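Long-range contacts in GDSL-like protein (Collinsella aerofaciens ATCC 25986, PDB 7BXD), which is probably an acyl-hydrolase of the GDSL (SGNH) family, expected to cleave ester bonds in its substrates with a nucleophilic serine: residues A[35-39]-A[104-108]; A[68-72]-A[90-95]; A[110-116]-A[170-176]; A[153-157]-A[204-208]. All coordinates share one frame; numbering follows the deposited sequence.

Interaction 1. Residues A[35-39]-A[104-108]; sequences GDSTT and FGGVN
Thr38 and Phe104 meet at about a right angle: the Thr38 hydroxyl sits over one face of the phenyl ring, OG1 lying 3.5 Å from Phe104 CE2. Thr39 approaches the same ring obliquely, its OG1 3.6 Å from Phe104 CD2. Phe104 extends its CG anti to the backbone N (chi1 -180°), which swings the ring across to these threonines. Asp36 is turned toward the other segment, crossing Val107 at roughly 90° with OD2 3.8 Å from Val107 CG1; against the Asn108 amide its carboxylate plane is inclined by 54°. The two carboxylate oxygens have separate tasks. Asp36 OD1 receives Thr38 OG1 on its syn lone pair at 2.7 Å and Thr38 N on the anti side at 2.9 Å, the latter being the N-cap bond of helix 37-40. Asp36 OD2 instead accepts from water 2, which is held by Gly106 N and Asn108 N, and from water 3, held by Val107 N. Water 1 joins Asp36 N, Thr39 OG1 and Phe104 O, so three waters carry the polar link between the segments. Asn108 ND2 is bonded to Ser75 O. These Gly-Asp-Ser and Gly-Val-Asn sequences lie at the C-terminal ends of neighbouring parallel strands, as do the first and third conserved blocks of SGNH hydrolases, where Ser37 would be the nucleophile and Asn108 probably part of the oxyanion hole.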
loop_
_atom_site.group_PDB
_atom_site.type_symbol
_atom_site.label_atom_id
_atom_site.label_comp_id
_atom_site.label_asym_id
_atom_site.label_seq_id
_atom_site.Cartn_x
_atom_site.Cartn_y
_atom_site.Cartn_z
ATOM N N GLY A 35 -3.610 -3.800 2.577
ATOM C CA GLY A 35 -2.840 -3.629 1.365
ATOM C C GLY A 35 -3.241 -4.565 0.241
ATOM O O GLY A 35 -4.292 -5.224 0.282
ATOM N N ASP A 36 -2.385 -4.604 -0.781
ATOM C CA ASP A 36 -2.605 -5.397 -2.003
ATOM C C ASP A 36 -1.620 -6.577 -2.011
ATOM O O ASP A 36 -1.280 -7.102 -0.933
ATOM C CB ASP A 36 -2.591 -4.472 -3.231
ATOM C CG ASP A 36 -1.261 -3.742 -3.431
ATOM O OD1 ASP A 36 -0.209 -4.233 -2.939
ATOM O OD2 ASP A 36 -1.279 -2.666 -4.064
ATOM N N SER A 37 -1.185 -7.008 -3.192
ATOM C CA SER A 37 -0.202 -8.092 -3.278
ATOM C C SER A 37 1.058 -7.790 -2.479
ATOM O O SER A 37 1.738 -8.724 -2.012
ATOM C CB SER A 37 0.241 -8.333 -4.722
ATOM O OG SER A 37 -0.845 -8.394 -5.623
ATOM N N THR A 38 1.445 -6.508 -2.408
ATOM C CA THR A 38 2.678 -6.102 -1.736
ATOM C C THR A 38 2.541 -6.046 -0.229
ATOM O O THR A 38 3.528 -5.765 0.460
ATOM C CB THR A 38 3.205 -4.770 -2.315
ATOM O OG1 THR A 38 2.266 -3.692 -2.128
ATOM C CG2 THR A 38 3.543 -4.919 -3.799
ATOM N N THR A 39 1.338 -6.317 0.296
ATOM C CA THR A 39 1.147 -6.658 1.700
ATOM C C THR A 39 0.865 -8.146 1.877
ATOM O O THR A 39 1.418 -8.771 2.795
ATOM C CB THR A 39 0.013 -5.808 2.326
ATOM O OG1 THR A 39 0.427 -4.433 2.345
ATOM C CG2 THR A 39 -0.264 -6.221 3.748
ATOM N N PHE A 104 -1.525 0.671 2.421
ATOM C CA PHE A 104 -0.447 0.623 1.435
ATOM C C PHE A 104 -1.041 0.080 0.140
ATOM O O PHE A 104 -1.294 -1.119 0.033
ATOM C CB PHE A 104 0.617 -0.314 2.016
ATOM C CG PHE A 104 1.861 -0.533 1.166
ATOM C CD1 PHE A 104 2.375 0.435 0.301
ATOM C CD2 PHE A 104 2.559 -1.740 1.317
ATOM C CE1 PHE A 104 3.553 0.207 -0.399
ATOM C CE2 PHE A 104 3.735 -1.974 0.608
ATOM C CZ PHE A 104 4.228 -0.996 -0.256
ATOM N N GLY A 105 -1.340 0.956 -0.811
ATOM C CA GLY A 105 -1.965 0.525 -2.051
ATOM C C GLY A 105 -1.846 1.597 -3.106
ATOM O O GLY A 105 -1.295 2.676 -2.864
ATOM N N GLY A 106 -2.387 1.282 -4.293
ATOM C CA GLY A 106 -2.485 2.228 -5.384
ATOM C C GLY A 106 -1.780 1.797 -6.653
ATOM O O GLY A 106 -2.102 2.328 -7.724
ATOM N N VAL A 107 -0.861 0.827 -6.596
ATOM C CA VAL A 107 -0.199 0.449 -7.840
ATOM C C VAL A 107 -1.210 -0.174 -8.793
ATOM O O VAL A 107 -1.072 -0.044 -10.020
ATOM C CB VAL A 107 1.060 -0.429 -7.623
ATOM C CG1 VAL A 107 0.682 -1.862 -7.208
ATOM C CG2 VAL A 107 1.947 -0.433 -8.862
ATOM N N ASN A 108 -2.226 -0.881 -8.268
ATOM C CA ASN A 108 -3.222 -1.472 -9.169
ATOM C C ASN A 108 -4.179 -0.427 -9.735
ATOM O O ASN A 108 -4.664 -0.575 -10.869
ATOM C CB ASN A 108 -3.971 -2.616 -8.507
ATOM C CG ASN A 108 -3.049 -3.769 -8.182
ATOM O OD1 ASN A 108 -2.175 -4.107 -8.985
ATOM N ND2 ASN A 108 -3.245 -4.388 -7.019
HETATM O O HOH W 1 0.194 -3.357 -0.118
HETATM O O HOH W 2 -3.238 -1.303 -5.343
HETATM O O HOH W 3 0.327 -0.442 -4.184
#

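Interaction 2. Residues A[68-72]-A[90-95]; sequences ENFGI and RLDGID
A bend at chi3 (-73°) turns the Arg90 guanidinium toward the backbone of Phe70, whose own first torsion places CG beside the backbone N (chi1 -72°), from where the ring reaches across to Ile94. Arg90 NH1 donates to Phe70 O at 3.0 Å; the oxygen lies in the guanidinium plane, whereas the donor stands well above the carbonyl plane, away from the lone pairs. Ile72 covers one face of the same guanidinium with CB, and its CG1 comes within 3.4 Å of Arg90 NH1. Further bonds, from NH2 to Gly35 O and Ser75 OG and from NE to Asp85 O, fix the rotation of the group. A leucine in place of Arg90 would probably leave the carbonyls of Phe70 and Gly35 without this donor and Ile72 without the flat group it packs on. Farther along the strand, at Phe70, Ile94 CB makes a CH-pi contact over the ring, 3.9 Å from the centroid and offset toward the rim, while Asp95 N lies 3.6 Å from Phe70 CZ. Glu68 and Asp95 cross at about a right angle with Glu68 OE1 only 2.7 Å from Asp95 OD2, a spacing that suggests one acid holds a proton; Asp95 OD1 is bonded to Ala97 N. The contact packs strand 66-71, at one border of the parallel sheet, and the residue after it against the end of helix 87-90 and the loop leading to strand 100-104. It thus lies within a beta-alpha-beta crossover that passes strand 30-35, as expected for the three-layer alpha/beta/alpha fold of SGNH hydrolases.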
loop_
_atom_site.group_PDB
_atom_site.type_symbol
_atom_site.label_atom_id
_atom_site.label_comp_id
_atom_site.label_asym_id
_atom_site.label_seq_id
_atom_site.Cartn_x
_atom_site.Cartn_y
_atom_site.Cartn_z
ATOM N N GLU A 68 -1.138 -7.535 12.005
ATOM C CA GLU A 68 -2.159 -8.272 11.280
ATOM C C GLU A 68 -2.053 -7.972 9.788
ATOM O O GLU A 68 -1.930 -6.810 9.381
ATOM C CB GLU A 68 -3.559 -7.859 11.754
ATOM C CG GLU A 68 -3.744 -7.928 13.262
ATOM C CD GLU A 68 -5.086 -7.438 13.719
ATOM O OE1 GLU A 68 -5.546 -6.413 13.176
ATOM O OE2 GLU A 68 -5.659 -8.067 14.649
ATOM N N ASN A 69 -2.148 -9.010 8.965
ATOM C CA ASN A 69 -2.013 -8.897 7.512
ATOM C C ASN A 69 -3.401 -8.938 6.871
ATOM O O ASN A 69 -4.038 -9.995 6.835
ATOM C CB ASN A 69 -1.136 -10.036 7.001
ATOM C CG ASN A 69 -0.797 -9.886 5.532
ATOM O OD1 ASN A 69 -1.692 -9.702 4.695
ATOM N ND2 ASN A 69 0.483 -9.970 5.197
ATOM N N PHE A 70 -3.843 -7.804 6.322
ATOM C CA PHE A 70 -5.051 -7.722 5.509
ATOM C C PHE A 70 -4.670 -7.282 4.091
ATOM O O PHE A 70 -5.188 -6.305 3.542
ATOM C CB PHE A 70 -6.105 -6.804 6.150
ATOM C CG PHE A 70 -6.752 -7.404 7.369
ATOM C CD1 PHE A 70 -7.892 -8.184 7.247
ATOM C CD2 PHE A 70 -6.203 -7.225 8.642
ATOM C CE1 PHE A 70 -8.485 -8.747 8.390
ATOM C CE2 PHE A 70 -6.808 -7.783 9.778
ATOM C CZ PHE A 70 -7.962 -8.523 9.641
ATOM N N GLY A 71 -3.737 -8.013 3.490
ATOM C CA GLY A 71 -3.390 -7.808 2.102
ATOM C C GLY A 71 -4.136 -8.793 1.217
ATOM O O GLY A 71 -4.283 -9.970 1.572
ATOM N N ILE A 72 -4.576 -8.323 0.039
ATOM C CA ILE A 72 -5.267 -9.136 -0.967
ATOM C C ILE A 72 -4.654 -8.848 -2.336
ATOM O O ILE A 72 -4.598 -7.687 -2.781
ATOM C CB ILE A 72 -6.789 -8.874 -0.971
ATOM C CG1 ILE A 72 -7.420 -9.416 0.313
ATOM C CG2 ILE A 72 -7.479 -9.425 -2.231
ATOM C CD1 ILE A 72 -7.422 -10.964 0.447
ATOM N N ARG A 90 -13.461 -3.877 0.810
ATOM C CA ARG A 90 -12.956 -4.777 1.845
ATOM C C ARG A 90 -12.952 -4.149 3.234
ATOM O O ARG A 90 -12.827 -4.882 4.226
ATOM C CB ARG A 90 -11.522 -5.232 1.523
ATOM C CG ARG A 90 -11.456 -6.215 0.340
ATOM C CD ARG A 90 -10.095 -6.912 0.345
ATOM N NE ARG A 90 -9.105 -5.944 -0.093
ATOM C CZ ARG A 90 -7.905 -5.666 0.459
ATOM N NH1 ARG A 90 -7.441 -6.240 1.575
ATOM N NH2 ARG A 90 -7.160 -4.777 -0.160
ATOM N N LEU A 91 -13.014 -2.812 3.340
ATOM C CA LEU A 91 -12.695 -2.171 4.620
ATOM C C LEU A 91 -13.588 -2.678 5.765
ATOM O O LEU A 91 -13.112 -2.927 6.883
ATOM C CB LEU A 91 -12.784 -0.652 4.471
ATOM C CG LEU A 91 -12.630 0.153 5.759
ATOM C CD1 LEU A 91 -11.292 -0.095 6.418
ATOM C CD2 LEU A 91 -12.809 1.628 5.426
ATOM N N ASP A 92 -14.901 -2.788 5.527
ATOM C CA ASP A 92 -15.777 -3.099 6.645
ATOM C C ASP A 92 -15.499 -4.474 7.228
ATOM O O ASP A 92 -15.867 -4.733 8.391
ATOM C CB ASP A 92 -17.254 -3.048 6.231
ATOM C CG ASP A 92 -18.212 -2.932 7.424
ATOM O OD1 ASP A 92 -18.120 -1.926 8.169
ATOM O OD2 ASP A 92 -19.076 -3.819 7.598
ATOM N N GLY A 93 -14.858 -5.362 6.454
ATOM C CA GLY A 93 -14.544 -6.710 6.887
ATOM C C GLY A 93 -13.197 -6.904 7.546
ATOM O O GLY A 93 -12.866 -8.046 7.905
ATOM N N ILE A 94 -12.375 -5.850 7.697
ATOM C CA ILE A 94 -11.079 -5.986 8.378
ATOM C C ILE A 94 -11.245 -5.591 9.839
ATOM O O ILE A 94 -12.236 -4.993 10.256
ATOM C CB ILE A 94 -9.942 -5.203 7.686
ATOM C CG1 ILE A 94 -9.993 -3.700 8.006
ATOM C CG2 ILE A 94 -9.940 -5.464 6.166
ATOM C CD1 ILE A 94 -8.843 -2.893 7.368
ATOM N N ASP A 95 -10.267 -5.966 10.660
ATOM C CA ASP A 95 -10.309 -5.668 12.089
ATOM C C ASP A 95 -10.519 -4.171 12.319
ATOM O O ASP A 95 -9.808 -3.340 11.728
ATOM C CB ASP A 95 -8.964 -6.096 12.693
ATOM C CG ASP A 95 -8.871 -5.856 14.180
ATOM O OD1 ASP A 95 -9.916 -5.720 14.873
ATOM O OD2 ASP A 95 -7.711 -5.828 14.679
#

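Interaction 3. Residues A[110-116]-A[170-176]; sequences FSRNVPL and NHLGLTQ
Asn170 lays its side chain against both Phe110 O and the Asn113 amide, and every atom along it has a neighbour. Its CB lies 3.2 Å from Asn113 OD1, and CG is equally near that oxygen as the two side chains slide past each other in opposite directions. CG stands between the backbone N and the carbonyl carbon (chi1 72°), placing ND2 at Phe110 O while OD1 stays over its own turn. Asn170 ND2 donates to Phe110 O at 2.9 Å along a nearly straight line (163°), in the carbonyl plane and on a lone pair; a weaker bond joins it to Tyr179 OH. Asn170 OD1 accepts from Leu172 N in an Asx turn and from Leu174 N at 3.1 Å, the two donors arriving from opposite faces of the amide. An alanine here would probably leave the Phe110 carbonyl without its amide donor and the 170-173 turn without its inner brace. Asn113 returns the grip through a weak bond, His171 N to Asn113 OD1 at 2.7 Å, its amide only 15° from coplanar with the imidazole. Farther along, Gln176 CB stands almost squarely over the Phe110 ring, 3.8 Å from the centroid, while Leu174 O meets the ring edge 3.4 Å from Phe110 CE1. The Gln176 amide itself is bonded to Ser166 OG through OE1. Chemically, the contact pairs side-chain amides with backbone groups: Asn170 ties the Phe110 carbonyl at the end of helix 107-111 to the turn, Asn113 adds its weak bond, and the phenyl ring packs on the start of helix 176-189, against Gln176 and Tyr179.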
loop_
_atom_site.group_PDB
_atom_site.type_symbol
_atom_site.label_atom_id
_atom_site.label_comp_id
_atom_site.label_asym_id
_atom_site.label_seq_id
_atom_site.Cartn_x
_atom_site.Cartn_y
_atom_site.Cartn_z
ATOM N N PHE A 110 -3.276 2.551 -10.625
ATOM C CA PHE A 110 -2.504 3.058 -11.748
ATOM C C PHE A 110 -2.524 2.046 -12.899
ATOM O O PHE A 110 -2.876 2.376 -14.033
ATOM C CB PHE A 110 -1.072 3.308 -11.268
ATOM C CG PHE A 110 -0.046 3.373 -12.384
ATOM C CD1 PHE A 110 -0.139 4.340 -13.395
ATOM C CD2 PHE A 110 1.004 2.472 -12.403
ATOM C CE1 PHE A 110 0.823 4.389 -14.407
ATOM C CE2 PHE A 110 1.955 2.520 -13.408
ATOM C CZ PHE A 110 1.860 3.478 -14.416
ATOM N N SER A 111 -2.147 0.791 -12.624
ATOM C CA SER A 111 -1.939 -0.166 -13.705
ATOM C C SER A 111 -3.243 -0.618 -14.351
ATOM O O SER A 111 -3.223 -1.048 -15.514
ATOM C CB SER A 111 -1.099 -1.358 -13.228
ATOM O OG SER A 111 -1.822 -2.211 -12.371
ATOM N N ARG A 112 -4.366 -0.561 -13.633
ATOM C CA ARG A 112 -5.653 -0.998 -14.162
ATOM C C ARG A 112 -6.618 0.161 -14.391
ATOM O O ARG A 112 -7.826 -0.045 -14.454
ATOM C CB ARG A 112 -6.251 -2.113 -13.289
ATOM C CG ARG A 112 -5.326 -3.307 -13.105
ATOM C CD ARG A 112 -4.874 -3.854 -14.443
ATOM N NE ARG A 112 -4.289 -5.181 -14.306
ATOM C CZ ARG A 112 -3.388 -5.681 -15.140
ATOM N NH1 ARG A 112 -2.964 -4.955 -16.164
ATOM N NH2 ARG A 112 -2.902 -6.899 -14.942
ATOM N N ASN A 113 -6.104 1.381 -14.568
ATOM C CA ASN A 113 -6.870 2.459 -15.192
ATOM C C ASN A 113 -8.083 2.883 -14.365
ATOM O O ASN A 113 -9.182 3.066 -14.877
ATOM C CB ASN A 113 -7.214 2.068 -16.628
ATOM C CG ASN A 113 -5.966 1.789 -17.381
ATOM O OD1 ASN A 113 -5.132 2.678 -17.521
ATOM N ND2 ASN A 113 -5.767 0.546 -17.809
ATOM N N VAL A 114 -7.873 3.056 -13.071
ATOM C CA VAL A 114 -8.890 3.717 -12.240
ATOM C C VAL A 114 -8.894 5.208 -12.570
ATOM O O VAL A 114 -7.827 5.853 -12.524
ATOM C CB VAL A 114 -8.567 3.484 -10.756
ATOM C CG1 VAL A 114 -9.321 4.460 -9.861
ATOM C CG2 VAL A 114 -8.878 2.043 -10.405
ATOM N N PRO A 115 -10.038 5.793 -12.915
ATOM C CA PRO A 115 -10.070 7.240 -13.169
ATOM C C PRO A 115 -9.577 8.024 -11.958
ATOM O O PRO A 115 -9.909 7.711 -10.813
ATOM C CB PRO A 115 -11.552 7.516 -13.457
ATOM C CG PRO A 115 -12.129 6.180 -13.902
ATOM C CD PRO A 115 -11.375 5.184 -13.035
ATOM N N LEU A 116 -8.813 9.084 -12.207
ATOM C CA LEU A 116 -8.203 9.799 -11.092
ATOM C C LEU A 116 -9.230 10.615 -10.309
ATOM O O LEU A 116 -9.226 10.609 -9.080
ATOM C CB LEU A 116 -7.069 10.672 -11.632
ATOM C CG LEU A 116 -6.089 11.205 -10.608
ATOM C CD1 LEU A 116 -5.197 10.066 -10.060
ATOM C CD2 LEU A 116 -5.203 12.306 -11.206
ATOM N N ASN A 170 -0.358 4.784 -18.253
ATOM C CA ASN A 170 -1.439 3.809 -18.298
ATOM C C ASN A 170 -2.369 4.135 -19.467
ATOM O O ASN A 170 -2.106 5.038 -20.270
ATOM C CB ASN A 170 -2.124 3.684 -16.929
ATOM C CG ASN A 170 -2.983 4.891 -16.546
ATOM O OD1 ASN A 170 -3.200 5.828 -17.331
ATOM N ND2 ASN A 170 -3.471 4.876 -15.307
ATOM N N HIS A 171 -3.466 3.384 -19.585
ATOM C CA HIS A 171 -4.367 3.606 -20.720
ATOM C C HIS A 171 -5.169 4.905 -20.585
ATOM O O HIS A 171 -5.827 5.325 -21.545
ATOM C CB HIS A 171 -5.270 2.375 -20.929
ATOM C CG HIS A 171 -4.505 1.127 -21.284
ATOM N ND1 HIS A 171 -4.983 -0.154 -21.075
ATOM C CD2 HIS A 171 -3.260 0.979 -21.797
ATOM C CE1 HIS A 171 -4.072 -1.030 -21.466
ATOM N NE2 HIS A 171 -3.029 -0.367 -21.931
ATOM N N LEU A 172 -5.127 5.547 -19.422
ATOM C CA LEU A 172 -5.733 6.863 -19.246
ATOM C C LEU A 172 -4.752 7.999 -19.509
ATOM O O LEU A 172 -5.111 9.175 -19.332
ATOM C CB LEU A 172 -6.294 7.005 -17.820
ATOM C CG LEU A 172 -7.296 5.919 -17.420
ATOM C CD1 LEU A 172 -7.785 6.163 -16.018
ATOM C CD2 LEU A 172 -8.473 5.873 -18.377
ATOM N N GLY A 173 -3.517 7.696 -19.880
ATOM C CA GLY A 173 -2.558 8.757 -20.136
ATOM C C GLY A 173 -1.910 9.321 -18.885
ATOM O O GLY A 173 -1.348 10.426 -18.936
ATOM N N LEU A 174 -1.926 8.580 -17.789
ATOM C CA LEU A 174 -1.385 9.032 -16.513
ATOM C C LEU A 174 -0.184 8.177 -16.125
ATOM O O LEU A 174 -0.133 6.988 -16.424
ATOM C CB LEU A 174 -2.432 8.922 -15.388
ATOM C CG LEU A 174 -3.679 9.785 -15.579
ATOM C CD1 LEU A 174 -4.724 9.430 -14.550
ATOM C CD2 LEU A 174 -3.279 11.264 -15.467
ATOM N N THR A 175 0.775 8.779 -15.419
ATOM C CA THR A 175 1.835 7.973 -14.804
ATOM C C THR A 175 1.481 7.682 -13.343
ATOM O O THR A 175 0.519 8.222 -12.764
ATOM C CB THR A 175 3.209 8.648 -14.838
ATOM O OG1 THR A 175 3.164 9.722 -13.913
ATOM C CG2 THR A 175 3.602 9.155 -16.243
ATOM N N GLN A 176 2.284 6.815 -12.719
ATOM C CA GLN A 176 2.015 6.484 -11.328
ATOM C C GLN A 176 2.126 7.704 -10.428
ATOM O O GLN A 176 1.447 7.778 -9.395
ATOM C CB GLN A 176 2.971 5.388 -10.896
ATOM C CG GLN A 176 2.651 4.813 -9.525
ATOM C CD GLN A 176 3.483 3.578 -9.188
ATOM O OE1 GLN A 176 3.915 2.869 -10.092
ATOM N NE2 GLN A 176 3.676 3.288 -7.908
HETATM O O HOH W 4 -2.729 0.516 -18.061
#

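Interaction 4. Residues A[153-157]-A[204-208]; sequences CKTSG and SPFLP
Pro205 lays its ring against the backbone of residues 154 to 156: CG is 3.6 Å from Ser156 N and 3.7 Å from both Lys154 O and Thr155 CA. Next to it Phe206 turns inward with its far end, CZ lying 3.5 Å from Thr155 O and CE1 3.8 Å from Ser156 CA. The aliphatic part of Lys154 meets the edge of that ring, CD standing 4.3 Å from Phe206 CE2. Ser156 places OG between its backbone N and carbonyl carbon (chi1 54°), which sets the hydroxyl 3.6 Å from Pro205 CB; its polar partner is Gly218 O, through a weak bond. The second shell holds each loop in shape. Thr155 OG1 accepts from Gly157 N at 3.0 Å in an ST turn and is also bonded to Gly218 O, while Thr155 N is bonded to Ser166 OG. In the other loop Ser204 OG accepts from Phe206 N in a second ST turn, within a type I turn from Ser204 to Leu207, the N-cap position of helix 208-213. Lys154 carries its ammonium away from Phe206 to Tyr198, bonding the backbone O and making a cation-pi contact with the ring. Pro205 also rests on Met215. The contact joins the loop after strand 146-150 to the loop between helices 197-200 and 208-213. The segments share no direct hydrogen bond; their contact depends on van der Waals packing of Pro205 and Phe206 carbons on peptide atoms, with the polar groups bonded within their own loops or to Gly218, Ser166 and Tyr198.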
loop_
_atom_site.group_PDB
_atom_site.type_symbol
_atom_site.label_atom_id
_atom_site.label_comp_id
_atom_site.label_asym_id
_atom_site.label_seq_id
_atom_site.Cartn_x
_atom_site.Cartn_y
_atom_site.Cartn_z
ATOM N N CYS A 153 4.852 1.483 -3.968
ATOM C CA CYS A 153 6.220 1.397 -4.464
ATOM C C CYS A 153 6.267 1.471 -5.989
ATOM O O CYS A 153 5.310 1.129 -6.698
ATOM C CB CYS A 153 6.873 0.089 -4.002
ATOM S SG CYS A 153 7.235 0.155 -2.217
ATOM N N LYS A 154 7.434 1.856 -6.503
ATOM C CA LYS A 154 7.666 1.826 -7.943
ATOM C C LYS A 154 7.718 0.390 -8.474
ATOM O O LYS A 154 7.956 -0.585 -7.744
ATOM C CB LYS A 154 8.953 2.570 -8.279
ATOM C CG LYS A 154 8.788 4.078 -8.075
ATOM C CD LYS A 154 9.928 4.877 -8.685
ATOM C CE LYS A 154 9.724 6.405 -8.659
ATOM N NZ LYS A 154 9.849 6.947 -7.266
ATOM N N THR A 155 7.515 0.294 -9.786
ATOM C CA THR A 155 7.607 -0.952 -10.528
ATOM C C THR A 155 8.280 -0.663 -11.857
ATOM O O THR A 155 8.079 0.397 -12.468
ATOM C CB THR A 155 6.227 -1.584 -10.763
ATOM O OG1 THR A 155 6.367 -2.764 -11.569
ATOM C CG2 THR A 155 5.203 -0.680 -11.427
ATOM N N SER A 156 9.055 -1.631 -12.325
ATOM C CA SER A 156 9.605 -1.560 -13.671
ATOM C C SER A 156 8.674 -2.147 -14.717
ATOM O O SER A 156 9.060 -2.222 -15.885
ATOM C CB SER A 156 10.987 -2.216 -13.736
ATOM O OG SER A 156 10.943 -3.537 -13.227
ATOM N N GLY A 157 7.472 -2.554 -14.325
ATOM C CA GLY A 157 6.461 -3.044 -15.234
ATOM C C GLY A 157 6.432 -4.565 -15.317
ATOM O O GLY A 157 7.395 -5.270 -14.993
ATOM N N SER A 204 15.023 -0.569 -5.658
ATOM C CA SER A 204 14.616 -0.064 -6.975
ATOM C C SER A 204 14.470 -1.172 -7.987
ATOM O O SER A 204 15.459 -1.847 -8.309
ATOM C CB SER A 204 15.603 0.953 -7.532
ATOM O OG SER A 204 15.124 1.402 -8.801
ATOM N N PRO A 205 13.301 -1.335 -8.606
ATOM C CA PRO A 205 13.189 -2.315 -9.691
ATOM C C PRO A 205 13.935 -1.878 -10.940
ATOM O O PRO A 205 14.068 -2.700 -11.851
ATOM C CB PRO A 205 11.679 -2.408 -9.909
ATOM C CG PRO A 205 11.183 -0.988 -9.518
ATOM C CD PRO A 205 12.038 -0.596 -8.348
ATOM N N PHE A 206 14.404 -0.635 -11.011
ATOM C CA PHE A 206 15.175 -0.195 -12.166
ATOM C C PHE A 206 16.644 -0.561 -12.059
ATOM O O PHE A 206 17.412 -0.247 -12.984
ATOM C CB PHE A 206 15.006 1.311 -12.375
ATOM C CG PHE A 206 13.577 1.695 -12.648
ATOM C CD1 PHE A 206 12.965 1.329 -13.857
ATOM C CD2 PHE A 206 12.822 2.371 -11.720
ATOM C CE1 PHE A 206 11.641 1.658 -14.124
ATOM C CE2 PHE A 206 11.472 2.707 -12.003
ATOM C CZ PHE A 206 10.901 2.343 -13.205
ATOM N N LEU A 207 17.069 -1.189 -10.958
ATOM C CA LEU A 207 18.468 -1.567 -10.776
ATOM C C LEU A 207 18.547 -3.084 -10.903
ATOM O O LEU A 207 17.861 -3.799 -10.154
ATOM C CB LEU A 207 18.980 -1.117 -9.403
ATOM C CG LEU A 207 18.997 0.411 -9.237
ATOM C CD1 LEU A 207 19.283 0.834 -7.782
ATOM C CD2 LEU A 207 19.994 1.066 -10.183
ATOM N N PRO A 208 19.367 -3.623 -11.818
ATOM C CA PRO A 208 19.334 -5.081 -12.057
ATOM C C PRO A 208 19.632 -5.911 -10.824
ATOM O O PRO A 208 19.041 -6.987 -10.647
ATOM C CB PRO A 208 20.410 -5.297 -13.130
ATOM C CG PRO A 208 20.696 -3.980 -13.700
ATOM C CD PRO A 208 20.267 -2.917 -12.752
#

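Interaction 1 lies near the centre of the chain, where Ser37 of the presumed active site touches His220. Interaction 2 joins it from one side, through Thr39 O to Asn69 ND2 at 2.8 Å, with the two centres about 12 Å apart. Interaction 3 shares helix 107-111 with interaction 1, and Val107 CG2 packs 4.0 Å from Gln176 OE1. Interaction 4 also reaches interaction 1, Cys153 SG lying 3.8 Å from Phe104 CZ. Gln176 NE2 is 3.0 Å from Cys153 O, a probable hydrogen bond between interactions 3 and 4, whose segments alternate along the chain. Interactions 2 and 4, with centres about 27 Å apart, lie on opposite sides of the chain's centre.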